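Local coordinates for protein D-alanyl-D-alanine carboxypeptidase DacB2 (Mycobacterium tuberculosis H37Rv, PDB 4RYE) that acts in vitro as a serine-type D,D-carboxypeptidase and probably cleaves the terminal D-Ala-D-Ala of the peptidoglycan stem peptide, at residues A[44-49]-A[216-221]; A[67-72]-A[81-86]; A[99-104]-A[189-194]; A[193-198]-A[245-250]. One frame throughout, in Å; residues are numbered along the deposited sequence.

In the fold
Interaction 1 is buried near the middle of the chain and joins the loop carrying the probable nucleophile to strand 218-225, through one threonine hydroxyl on a carbonyl that the loop also grips itself, and methyl packing. Interaction 3, also buried, ties the end of helix 91-100 to the residues at and just after the end of strand 187-192 by a main-chain bond and aliphatic packing; it meets interaction 1 where S47 OG and S102 OG probably hydrogen-bond. Interaction 4 shares N193 and Q194 with interaction 3, is partly buried and lays E196 over the face of W247; F219 of interaction 1 packs against its L197 and Y246. Interaction 2 lies outermost, a partly exposed loop closure that reaches interaction 3 through V81.

Interaction 1: A[44-49]-A[216-221]; sequences PPASTI and RKTFVG
The CG2 methyl of T48 lies against the side chain of T218, 3.3 Å from its OG1, and the two threonines cross obliquely. Both belong to a cluster around the carbonyl oxygen of P45. T218 OG1 reaches across from the strand and donates to P45 O at 2.9 Å, approaching from above the carbonyl plane (43° out of it). From the loop's own side, T48 OG1 donates to the same P45 O at 2.6 Å, and the backbone N of T48 adds a longer bond of 3.3 Å to it. T48 can serve both sides because its OG1 sits between the backbone N and the carbonyl carbon (chi1 60°), turned back to P45, while CG2 is left to face the strand. That methyl also comes within 4.2 Å of V220 CG1. A46 CB borders the T218 hydroxyl, with CB to OG1 at 3.9 Å, and the T218 methyl CG2 lies 3.7 Å from P44 O. From helix 155-166, L158 packs on T48 and F162 on V220. The loop leads directly into helix 50-60 and contains S47, the probable acyl-ester nucleophile, whose OG hydrogen-bonds K50 NZ and S102 OG in the SxxK arrangement of penicillin-binding proteins. Strand 218-225 runs beside 204-212, which carries K208. Of the three donors on P45 O, two fold the loop on itself; the T218 hydroxyl alone ties that carbonyl to the strand, with methyl packing but no main-chain bond between the segments, which would help to hold the turn that leads to S47.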
loop_
_atom_site.group_PDB
_atom_site.type_symbol
_atom_site.label_atom_id
_atom_site.label_comp_id
_atom_site.label_asym_id
_atom_site.label_seq_id
_atom_site.Cartn_x
_atom_site.Cartn_y
_atom_site.Cartn_z
ATOM N N PRO A 44 10.788 -5.414 -5.888
ATOM C CA PRO A 44 9.874 -6.079 -4.950
ATOM C C PRO A 44 9.021 -5.048 -4.218
ATOM O O PRO A 44 9.530 -3.984 -3.860
ATOM C CB PRO A 44 10.826 -6.785 -3.976
ATOM C CG PRO A 44 12.104 -6.998 -4.796
ATOM C CD PRO A 44 12.201 -5.754 -5.638
ATOM N N PRO A 45 7.733 -5.350 -4.016
ATOM C CA PRO A 45 6.809 -4.384 -3.419
ATOM C C PRO A 45 6.756 -4.402 -1.892
ATOM O O PRO A 45 6.267 -3.433 -1.306
ATOM C CB PRO A 45 5.460 -4.840 -3.970
ATOM C CG PRO A 45 5.601 -6.332 -4.087
ATOM C CD PRO A 45 7.026 -6.519 -4.576
ATOM N N ALA A 46 7.247 -5.467 -1.260
ATOM C CA ALA A 46 7.022 -5.668 0.170
ATOM C C ALA A 46 5.543 -5.444 0.497
ATOM O O ALA A 46 4.674 -5.778 -0.306
ATOM C CB ALA A 46 7.914 -4.748 1.007
ATOM N N SER A 47 5.267 -4.851 1.657
ATOM C CA SER A 47 3.898 -4.749 2.173
ATOM C C SER A 47 2.971 -3.831 1.374
ATOM O O SER A 47 1.771 -3.801 1.636
ATOM C CB SER A 47 3.902 -4.314 3.649
ATOM O OG SER A 47 4.146 -5.406 4.519
ATOM N N THR A 48 3.494 -3.075 0.413
ATOM C CA THR A 48 2.584 -2.314 -0.449
ATOM C C THR A 48 1.628 -3.249 -1.185
ATOM O O THR A 48 0.505 -2.868 -1.520
ATOM C CB THR A 48 3.317 -1.421 -1.467
ATOM O OG1 THR A 48 4.145 -2.230 -2.320
ATOM C CG2 THR A 48 4.143 -0.360 -0.752
ATOM N N ILE A 49 2.069 -4.483 -1.419
ATOM C CA ILE A 49 1.235 -5.470 -2.097
ATOM C C ILE A 49 0.008 -5.850 -1.261
ATOM O O ILE A 49 -0.957 -6.401 -1.788
ATOM C CB ILE A 49 2.038 -6.735 -2.495
ATOM C CG1 ILE A 49 1.498 -7.345 -3.793
ATOM C CG2 ILE A 49 2.010 -7.772 -1.383
ATOM C CD1 ILE A 49 1.636 -6.451 -5.008
ATOM N N ARG A 216 13.897 -3.231 -0.014
ATOM C CA ARG A 216 14.226 -2.004 0.711
ATOM C C ARG A 216 12.914 -1.297 1.094
ATOM O O ARG A 216 11.911 -1.970 1.353
ATOM C CB ARG A 216 15.190 -1.124 -0.097
ATOM C CG ARG A 216 16.518 -1.837 -0.357
ATOM C CD ARG A 216 17.467 -1.059 -1.242
ATOM N NE ARG A 216 18.689 -1.833 -1.442
ATOM C CZ ARG A 216 19.791 -1.382 -2.031
ATOM N NH1 ARG A 216 19.839 -0.140 -2.494
ATOM N NH2 ARG A 216 20.845 -2.181 -2.151
ATOM N N LYS A 217 12.894 0.030 1.141
ATOM C CA LYS A 217 11.670 0.714 1.594
ATOM C C LYS A 217 10.718 0.981 0.453
ATOM O O LYS A 217 11.134 1.439 -0.612
ATOM C CB LYS A 217 11.993 2.039 2.295
ATOM C CG LYS A 217 12.977 1.920 3.450
ATOM C CD LYS A 217 12.983 3.186 4.297
ATOM C CE LYS A 217 11.601 3.405 4.885
ATOM N NZ LYS A 217 11.574 4.421 5.948
ATOM N N THR A 218 9.434 0.699 0.665
ATOM C CA THR A 218 8.422 1.036 -0.333
ATOM C C THR A 218 7.284 1.842 0.301
ATOM O O THR A 218 7.063 1.792 1.511
ATOM C CB THR A 218 7.842 -0.221 -1.016
ATOM O OG1 THR A 218 7.250 -1.068 -0.023
ATOM C CG2 THR A 218 8.931 -1.000 -1.760
ATOM N N PHE A 219 6.548 2.568 -0.527
ATOM C CA PHE A 219 5.414 3.326 -0.046
ATOM C C PHE A 219 4.519 3.675 -1.211
ATOM O O PHE A 219 4.996 3.946 -2.320
ATOM C CB PHE A 219 5.867 4.614 0.659
ATOM C CG PHE A 219 4.724 5.506 1.081
ATOM C CD1 PHE A 219 4.014 5.237 2.242
ATOM C CD2 PHE A 219 4.362 6.606 0.318
ATOM C CE1 PHE A 219 2.959 6.050 2.638
ATOM C CE2 PHE A 219 3.305 7.421 0.700
ATOM C CZ PHE A 219 2.602 7.143 1.863
ATOM N N VAL A 220 3.220 3.649 -0.953
ATOM C CA VAL A 220 2.232 4.154 -1.891
ATOM C C VAL A 220 1.201 4.906 -1.058
ATOM O O VAL A 220 0.884 4.504 0.053
ATOM C CB VAL A 220 1.573 3.018 -2.722
ATOM C CG1 VAL A 220 0.817 2.020 -1.818
ATOM C CG2 VAL A 220 0.648 3.603 -3.771
ATOM N N GLY A 221 0.698 6.018 -1.570
ATOM C CA GLY A 221 -0.291 6.757 -0.802
ATOM C C GLY A 221 -0.882 7.935 -1.542
ATOM O O GLY A 221 -0.491 8.231 -2.673
#

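Interaction 2: A[67-72]-A[81-86]; sequences VVADVA and VGVKPG
At A69 and P85 the backbones of 67-72 and 81-86 approach each other nearly crosswise, their touching parts 102° apart, with the CA atoms of D70 and P85 only 4.6 Å from each other. The contact closes the long loop that joins the strands of a two-stranded antiparallel sheet, 66-68 and 88-90. One main-chain bond spans it: G86 N donates almost straight to A69 O, at 2.7 Å and 173°, and P85 CA offers a weaker C-H contact to the same oxygen at 3.4 Å. Just beyond, A69 also pairs through its backbone with R87, which extends the ladder of this sheet. A69 points its methyl inward, where CB meets V83 CG1 at 3.5 Å; V83 carries that branch anti to its backbone N (chi1 172°). The inner side of V83 is covered by L94 and T109 from helices 91-100 and 104-113, while D105 takes the N-H groups of V81, G82 and V83 and so holds this arm of the loop. Toward the surface, V71 CG2 touches P85 CB at 4.0 Å. On the strand side, V68 CG1 rests on G86 CA at 3.9 Å.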
loop_
_atom_site.group_PDB
_atom_site.type_symbol
_atom_site.label_atom_id
_atom_site.label_comp_id
_atom_site.label_asym_id
_atom_site.label_seq_id
_atom_site.Cartn_x
_atom_site.Cartn_y
_atom_site.Cartn_z
ATOM N N VAL A 67 -13.884 -15.949 10.377
ATOM C CA VAL A 67 -13.065 -17.130 10.165
ATOM C C VAL A 67 -12.473 -17.513 11.508
ATOM O O VAL A 67 -12.251 -16.649 12.361
ATOM C CB VAL A 67 -11.927 -16.863 9.143
ATOM C CG1 VAL A 67 -10.942 -15.837 9.684
ATOM C CG2 VAL A 67 -11.206 -18.162 8.764
ATOM N N VAL A 68 -12.256 -18.806 11.706
ATOM C CA VAL A 68 -11.539 -19.296 12.869
ATOM C C VAL A 68 -10.089 -19.474 12.463
ATOM O O VAL A 68 -9.774 -20.318 11.625
ATOM C CB VAL A 68 -12.108 -20.640 13.350
ATOM C CG1 VAL A 68 -11.203 -21.250 14.415
ATOM C CG2 VAL A 68 -13.520 -20.455 13.881
ATOM N N ALA A 69 -9.207 -18.660 13.027
ATOM C CA ALA A 69 -7.800 -18.733 12.663
ATOM C C ALA A 69 -7.201 -20.080 13.028
ATOM O O ALA A 69 -7.474 -20.628 14.103
ATOM C CB ALA A 69 -7.032 -17.633 13.335
ATOM N N ASP A 70 -6.380 -20.627 12.145
ATOM C CA ASP A 70 -5.667 -21.850 12.510
ATOM C C ASP A 70 -4.190 -21.563 12.772
ATOM O O ASP A 70 -3.735 -20.431 12.595
ATOM C CB ASP A 70 -5.883 -22.976 11.489
ATOM C CG ASP A 70 -5.517 -22.577 10.077
ATOM O OD1 ASP A 70 -4.504 -21.866 9.891
ATOM O OD2 ASP A 70 -6.244 -22.985 9.143
ATOM N N VAL A 71 -3.455 -22.579 13.213
ATOM C CA VAL A 71 -2.054 -22.405 13.592
ATOM C C VAL A 71 -1.211 -21.829 12.460
ATOM O O VAL A 71 -0.402 -20.922 12.685
ATOM C CB VAL A 71 -1.445 -23.722 14.124
ATOM C CG1 VAL A 71 0.062 -23.598 14.283
ATOM C CG2 VAL A 71 -2.078 -24.068 15.449
ATOM N N ALA A 72 -1.423 -22.326 11.244
ATOM C CA ALA A 72 -0.665 -21.863 10.080
ATOM C C ALA A 72 -0.824 -20.362 9.822
ATOM O O ALA A 72 0.113 -19.698 9.362
ATOM C CB ALA A 72 -1.060 -22.657 8.846
ATOM N N VAL A 81 -0.518 -8.374 13.913
ATOM C CA VAL A 81 -1.563 -7.657 14.639
ATOM C C VAL A 81 -1.937 -8.439 15.899
ATOM O O VAL A 81 -2.422 -7.868 16.878
ATOM C CB VAL A 81 -2.808 -7.367 13.757
ATOM C CG1 VAL A 81 -3.531 -8.659 13.374
ATOM C CG2 VAL A 81 -3.761 -6.388 14.456
ATOM N N GLY A 82 -1.683 -9.747 15.879
ATOM C CA GLY A 82 -1.915 -10.589 17.037
ATOM C C GLY A 82 -3.033 -11.604 16.864
ATOM O O GLY A 82 -3.725 -11.948 17.825
ATOM N N VAL A 83 -3.207 -12.090 15.638
ATOM C CA VAL A 83 -4.107 -13.214 15.377
ATOM C C VAL A 83 -3.698 -14.432 16.214
ATOM O O VAL A 83 -2.511 -14.755 16.320
ATOM C CB VAL A 83 -4.096 -13.587 13.884
ATOM C CG1 VAL A 83 -4.878 -14.878 13.629
ATOM C CG2 VAL A 83 -4.642 -12.435 13.057
ATOM N N LYS A 84 -4.675 -15.089 16.832
ATOM C CA LYS A 84 -4.393 -16.256 17.665
ATOM C C LYS A 84 -5.216 -17.462 17.213
ATOM O O LYS A 84 -6.384 -17.317 16.858
ATOM C CB LYS A 84 -4.635 -15.932 19.145
ATOM C CG LYS A 84 -3.684 -14.862 19.675
ATOM C CD LYS A 84 -3.948 -14.526 21.126
ATOM C CE LYS A 84 -2.878 -13.570 21.658
ATOM N NZ LYS A 84 -2.711 -13.670 23.138
ATOM N N PRO A 85 -4.601 -18.660 17.208
ATOM C CA PRO A 85 -5.292 -19.830 16.647
ATOM C C PRO A 85 -6.502 -20.260 17.465
ATOM O O PRO A 85 -6.427 -20.301 18.693
ATOM C CB PRO A 85 -4.219 -20.925 16.683
ATOM C CG PRO A 85 -3.273 -20.498 17.776
ATOM C CD PRO A 85 -3.243 -18.990 17.677
ATOM N N GLY A 86 -7.600 -20.575 16.781
ATOM C CA GLY A 86 -8.826 -20.995 17.441
ATOM C C GLY A 86 -9.741 -19.826 17.753
ATOM O O GLY A 86 -10.884 -20.007 18.189
#

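Interaction 3: A[99-104]-A[189-194]; sequences LLVSGN and QLIVNQ
The turn between helices 91-100 and 104-113 carries S102 and G103, with N104 opening the second helix; the three fit the SxN motif of penicillin-binding proteins, and here L100, V101 and S102 meet the end of strand 187-192 and the two residues that follow it. L100 O, at the last turn of the helix, accepts from Q194 N at 2.8 Å; the donor lies in the carbonyl plane and the bond is fairly straight (160°). The L100 side chain crosses N193 at about a right angle, its CG 3.9 Å from N193 CB, and N193 ND2 is occupied beyond it by the carbonyls of T175 and E177. V101 CG1, placed beside its own backbone N, presses on V192 O at 3.3 Å and on I191 CB at 4.1 Å. Q194 then folds back over the turn: with CG between its backbone N and carbonyl carbon (chi1 72°), CG passes 3.3 Å from L100 O and the extended chain brings NE2 to 3.3 Å from S102 CB. S102 OG is directed elsewhere, hydrogen-bonded to K208 NZ and S47 OG, in keeping with its assignment by similarity to the active site. Strand 179-184 pairs with 187-192 and touches L100 through A180, helix 169-176 packs I174 on L100, and K208 and T209 of strand 204-212 adjoin Q194, so the contact bridges the helical part and the edge strand of the large sheet.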
loop_
_atom_site.group_PDB
_atom_site.type_symbol
_atom_site.label_atom_id
_atom_site.label_comp_id
_atom_site.label_asym_id
_atom_site.label_seq_id
_atom_site.Cartn_x
_atom_site.Cartn_y
_atom_site.Cartn_z
ATOM N N LEU A 99 -4.152 -3.253 7.156
ATOM C CA LEU A 99 -3.878 -1.930 6.614
ATOM C C LEU A 99 -3.333 -0.920 7.622
ATOM O O LEU A 99 -2.630 0.006 7.232
ATOM C CB LEU A 99 -5.117 -1.379 5.924
ATOM C CG LEU A 99 -5.585 -2.182 4.703
ATOM C CD1 LEU A 99 -6.830 -1.545 4.128
ATOM C CD2 LEU A 99 -4.495 -2.282 3.636
ATOM N N LEU A 100 -3.650 -1.088 8.905
ATOM C CA LEU A 100 -3.165 -0.143 9.925
ATOM C C LEU A 100 -1.797 -0.514 10.499
ATOM O O LEU A 100 -0.965 0.363 10.754
ATOM C CB LEU A 100 -4.175 0.015 11.071
ATOM C CG LEU A 100 -5.240 1.106 10.912
ATOM C CD1 LEU A 100 -6.054 0.894 9.645
ATOM C CD2 LEU A 100 -6.158 1.136 12.119
ATOM N N VAL A 101 -1.561 -1.803 10.717
ATOM C CA VAL A 101 -0.289 -2.226 11.310
ATOM C C VAL A 101 0.497 -3.214 10.442
ATOM O O VAL A 101 1.483 -3.801 10.904
ATOM C CB VAL A 101 -0.463 -2.793 12.745
ATOM C CG1 VAL A 101 -1.181 -1.793 13.644
ATOM C CG2 VAL A 101 -1.202 -4.121 12.717
ATOM N N SER A 102 0.066 -3.383 9.191
ATOM C CA SER A 102 0.759 -4.246 8.233
ATOM C C SER A 102 0.914 -5.677 8.754
ATOM O O SER A 102 1.975 -6.292 8.610
ATOM C CB SER A 102 2.139 -3.675 7.893
ATOM O OG SER A 102 2.556 -4.119 6.613
ATOM N N GLY A 103 -0.145 -6.209 9.354
ATOM C CA GLY A 103 -0.071 -7.509 10.001
ATOM C C GLY A 103 0.048 -8.630 8.989
ATOM O O GLY A 103 -0.849 -8.820 8.177
ATOM N N ASN A 104 1.153 -9.373 9.031
ATOM C CA ASN A 104 1.326 -10.498 8.120
ATOM C C ASN A 104 0.384 -11.627 8.510
ATOM O O ASN A 104 -0.090 -12.370 7.651
ATOM C CB ASN A 104 2.780 -10.978 8.116
ATOM C CG ASN A 104 3.718 -9.955 7.506
ATOM O OD1 ASN A 104 3.389 -9.336 6.498
ATOM N ND2 ASN A 104 4.878 -9.760 8.122
ATOM N N GLN A 189 -8.222 -4.751 21.918
ATOM C CA GLN A 189 -7.050 -3.888 22.045
ATOM C C GLN A 189 -7.110 -2.845 20.942
ATOM O O GLN A 189 -7.405 -3.169 19.791
ATOM C CB GLN A 189 -5.747 -4.705 21.925
ATOM C CG GLN A 189 -5.649 -5.587 20.656
ATOM C CD GLN A 189 -4.290 -6.284 20.473
ATOM O OE1 GLN A 189 -3.849 -7.055 21.331
ATOM N NE2 GLN A 189 -3.633 -6.022 19.337
ATOM N N LEU A 190 -6.845 -1.590 21.285
ATOM C CA LEU A 190 -6.794 -0.541 20.273
ATOM C C LEU A 190 -5.482 -0.643 19.490
ATOM O O LEU A 190 -4.403 -0.665 20.082
ATOM C CB LEU A 190 -6.928 0.835 20.941
ATOM C CG LEU A 190 -7.221 2.043 20.046
ATOM C CD1 LEU A 190 -8.118 3.024 20.774
ATOM C CD2 LEU A 190 -5.935 2.732 19.626
ATOM N N ILE A 191 -5.573 -0.732 18.164
ATOM C CA ILE A 191 -4.385 -0.661 17.320
ATOM C C ILE A 191 -4.355 0.675 16.577
ATOM O O ILE A 191 -5.407 1.214 16.223
ATOM C CB ILE A 191 -4.322 -1.820 16.310
ATOM C CG1 ILE A 191 -5.566 -1.821 15.408
ATOM C CG2 ILE A 191 -4.170 -3.154 17.049
ATOM C CD1 ILE A 191 -5.471 -2.773 14.220
ATOM N N VAL A 192 -3.157 1.211 16.356
ATOM C CA VAL A 192 -3.020 2.525 15.733
ATOM C C VAL A 192 -2.460 2.408 14.324
ATOM O O VAL A 192 -1.693 1.483 14.010
ATOM C CB VAL A 192 -2.150 3.492 16.575
ATOM C CG1 VAL A 192 -2.722 3.641 17.970
ATOM C CG2 VAL A 192 -0.711 2.999 16.653
ATOM N N ASN A 193 -2.867 3.343 13.470
ATOM C CA ASN A 193 -2.410 3.388 12.096
ATOM C C ASN A 193 -0.941 3.804 12.053
ATOM O O ASN A 193 -0.582 4.864 12.564
ATOM C CB ASN A 193 -3.256 4.404 11.318
ATOM C CG ASN A 193 -3.122 4.249 9.816
ATOM O OD1 ASN A 193 -2.058 3.897 9.301
ATOM N ND2 ASN A 193 -4.206 4.516 9.100
ATOM N N GLN A 194 -0.095 2.983 11.441
ATOM C CA GLN A 194 1.338 3.264 11.402
ATOM C C GLN A 194 1.743 4.260 10.314
ATOM O O GLN A 194 2.912 4.630 10.223
ATOM C CB GLN A 194 2.134 1.965 11.240
ATOM C CG GLN A 194 2.039 1.347 9.858
ATOM C CD GLN A 194 2.742 0.001 9.770
ATOM O OE1 GLN A 194 3.224 -0.530 10.773
ATOM N NE2 GLN A 194 2.809 -0.551 8.563
#

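Interaction 4: A[193-198]-A[245-250]; sequences NQDELL and TYWDQA
D195 OD1 accepts from L197 N at 3.1 Å, met from above the carboxylate plane, as a cap on the turn into helix 197-200, and the same OD1 lies 3.5 Å from W247 CZ3, oblique to the indole. D195 CG is anti to its backbone N (chi1 179°), and that N donates to N193 OD1 at 3.0 Å in an Asx turn. E196 covers one face of the indole. Its CB stands 3.8 Å from the centroid of the six-membered ring, 21° off the normal, a CH-pi contact, and the chain then extends across the indole at about a right angle. The E196 carboxylate ends nearly parallel to the ring plane; OE1 comes near W247 NE1 but makes no hydrogen bond with it, and instead forms a salt bridge with R200. L197 CD1 touches W247 CE3 at 4.2 Å and L197 CD2 reaches A250 CB at 4.1 Å. At the start of helix 246-259, T245 and D248 form a capping box. F219 of strand 218-225 packs on D195, L197, Y246 and W247, T209 of strand 204-212 also touches W247, and I232 and M234 of strand 228-237 lie against A250, so both segments rest on the large sheet.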
loop_
_atom_site.group_PDB
_atom_site.type_symbol
_atom_site.label_atom_id
_atom_site.label_comp_id
_atom_site.label_asym_id
_atom_site.label_seq_id
_atom_site.Cartn_x
_atom_site.Cartn_y
_atom_site.Cartn_z
ATOM N N ASN A 193 -2.867 3.343 13.470
ATOM C CA ASN A 193 -2.410 3.388 12.096
ATOM C C ASN A 193 -0.941 3.804 12.053
ATOM O O ASN A 193 -0.582 4.864 12.564
ATOM C CB ASN A 193 -3.256 4.404 11.318
ATOM C CG ASN A 193 -3.122 4.249 9.816
ATOM O OD1 ASN A 193 -2.058 3.897 9.301
ATOM N ND2 ASN A 193 -4.206 4.516 9.100
ATOM N N GLN A 194 -0.095 2.983 11.441
ATOM C CA GLN A 194 1.338 3.264 11.402
ATOM C C GLN A 194 1.743 4.260 10.314
ATOM O O GLN A 194 2.912 4.630 10.223
ATOM C CB GLN A 194 2.134 1.965 11.240
ATOM C CG GLN A 194 2.039 1.347 9.858
ATOM C CD GLN A 194 2.742 0.001 9.770
ATOM O OE1 GLN A 194 3.224 -0.530 10.773
ATOM N NE2 GLN A 194 2.809 -0.551 8.563
ATOM N N ASP A 195 0.786 4.679 9.488
ATOM C CA ASP A 195 1.045 5.638 8.414
ATOM C C ASP A 195 1.178 7.046 8.980
ATOM O O ASP A 195 0.180 7.736 9.205
ATOM C CB ASP A 195 -0.092 5.584 7.388
ATOM C CG ASP A 195 0.083 6.582 6.247
ATOM O OD1 ASP A 195 1.166 7.201 6.119
ATOM O OD2 ASP A 195 -0.874 6.732 5.454
ATOM N N GLU A 196 2.418 7.477 9.184
ATOM C CA GLU A 196 2.697 8.763 9.819
ATOM C C GLU A 196 2.375 9.951 8.913
ATOM O O GLU A 196 2.303 11.090 9.365
ATOM C CB GLU A 196 4.159 8.818 10.258
ATOM C CG GLU A 196 4.519 7.719 11.245
ATOM C CD GLU A 196 5.751 8.043 12.049
ATOM O OE1 GLU A 196 6.394 9.074 11.760
ATOM O OE2 GLU A 196 6.070 7.270 12.980
ATOM N N LEU A 197 2.173 9.684 7.635
ATOM C CA LEU A 197 1.780 10.751 6.727
ATOM C C LEU A 197 0.443 11.359 7.171
ATOM O O LEU A 197 0.234 12.561 7.038
ATOM C CB LEU A 197 1.731 10.250 5.280
ATOM C CG LEU A 197 2.176 11.247 4.203
ATOM C CD1 LEU A 197 3.575 11.779 4.496
ATOM C CD2 LEU A 197 2.135 10.630 2.822
ATOM N N LEU A 198 -0.444 10.536 7.734
ATOM C CA LEU A 198 -1.739 11.027 8.214
ATOM C C LEU A 198 -1.554 12.103 9.269
ATOM O O LEU A 198 -2.291 13.089 9.306
ATOM C CB LEU A 198 -2.577 9.882 8.784
ATOM C CG LEU A 198 -2.979 8.829 7.754
ATOM C CD1 LEU A 198 -3.789 7.746 8.415
ATOM C CD2 LEU A 198 -3.770 9.475 6.612
ATOM N N THR A 245 13.996 11.409 5.126
ATOM C CA THR A 245 13.343 10.134 5.406
ATOM C C THR A 245 12.298 9.872 4.343
ATOM O O THR A 245 12.046 10.723 3.489
ATOM C CB THR A 245 12.615 10.165 6.757
ATOM O OG1 THR A 245 11.548 11.122 6.691
ATOM C CG2 THR A 245 13.573 10.537 7.878
ATOM N N TYR A 246 11.662 8.707 4.390
ATOM C CA TYR A 246 10.612 8.434 3.428
ATOM C C TYR A 246 9.436 9.382 3.653
ATOM O O TYR A 246 8.759 9.769 2.700
ATOM C CB TYR A 246 10.175 6.961 3.476
ATOM C CG TYR A 246 10.553 6.176 2.231
ATOM C CD1 TYR A 246 11.815 6.310 1.655
ATOM C CD2 TYR A 246 9.658 5.292 1.641
ATOM C CE1 TYR A 246 12.167 5.593 0.513
ATOM C CE2 TYR A 246 10.003 4.568 0.502
ATOM C CZ TYR A 246 11.256 4.725 -0.056
ATOM O OH TYR A 246 11.605 4.010 -1.188
ATOM N N TRP A 247 9.200 9.772 4.902
ATOM C CA TRP A 247 8.088 10.679 5.191
ATOM C C TRP A 247 8.374 12.055 4.607
ATOM O O TRP A 247 7.461 12.727 4.108
ATOM C CB TRP A 247 7.816 10.804 6.700
ATOM C CG TRP A 247 7.524 9.499 7.412
ATOM C CD1 TRP A 247 8.171 9.008 8.511
ATOM C CD2 TRP A 247 6.514 8.530 7.076
ATOM N NE1 TRP A 247 7.631 7.796 8.875
ATOM C CE2 TRP A 247 6.613 7.480 8.012
ATOM C CE3 TRP A 247 5.541 8.447 6.074
ATOM C CZ2 TRP A 247 5.772 6.364 7.980
ATOM C CZ3 TRP A 247 4.705 7.334 6.042
ATOM C CH2 TRP A 247 4.826 6.313 6.991
ATOM N N ASP A 248 9.642 12.466 4.686
ATOM C CA ASP A 248 10.103 13.737 4.135
ATOM C C ASP A 248 9.897 13.785 2.623
ATOM O O ASP A 248 9.323 14.742 2.094
ATOM C CB ASP A 248 11.591 13.978 4.462
ATOM C CG ASP A 248 11.830 14.337 5.923
ATOM O OD1 ASP A 248 10.927 14.922 6.559
ATOM O OD2 ASP A 248 12.934 14.043 6.433
ATOM N N GLN A 249 10.367 12.750 1.930
ATOM C CA GLN A 249 10.310 12.730 0.473
ATOM C C GLN A 249 8.870 12.639 -0.025
ATOM O O GLN A 249 8.532 13.207 -1.059
ATOM C CB GLN A 249 11.171 11.593 -0.102
ATOM C CG GLN A 249 10.944 11.330 -1.592
ATOM C CD GLN A 249 12.020 10.442 -2.213
ATOM O OE1 GLN A 249 12.464 9.461 -1.614
ATOM N NE2 GLN A 249 12.453 10.798 -3.416
ATOM N N ALA A 250 8.020 11.928 0.709
ATOM C CA ALA A 250 6.615 11.840 0.332
ATOM C C ALA A 250 5.978 13.217 0.418
ATOM O O ALA A 250 5.234 13.616 -0.470
ATOM C CB ALA A 250 5.862 10.841 1.218
#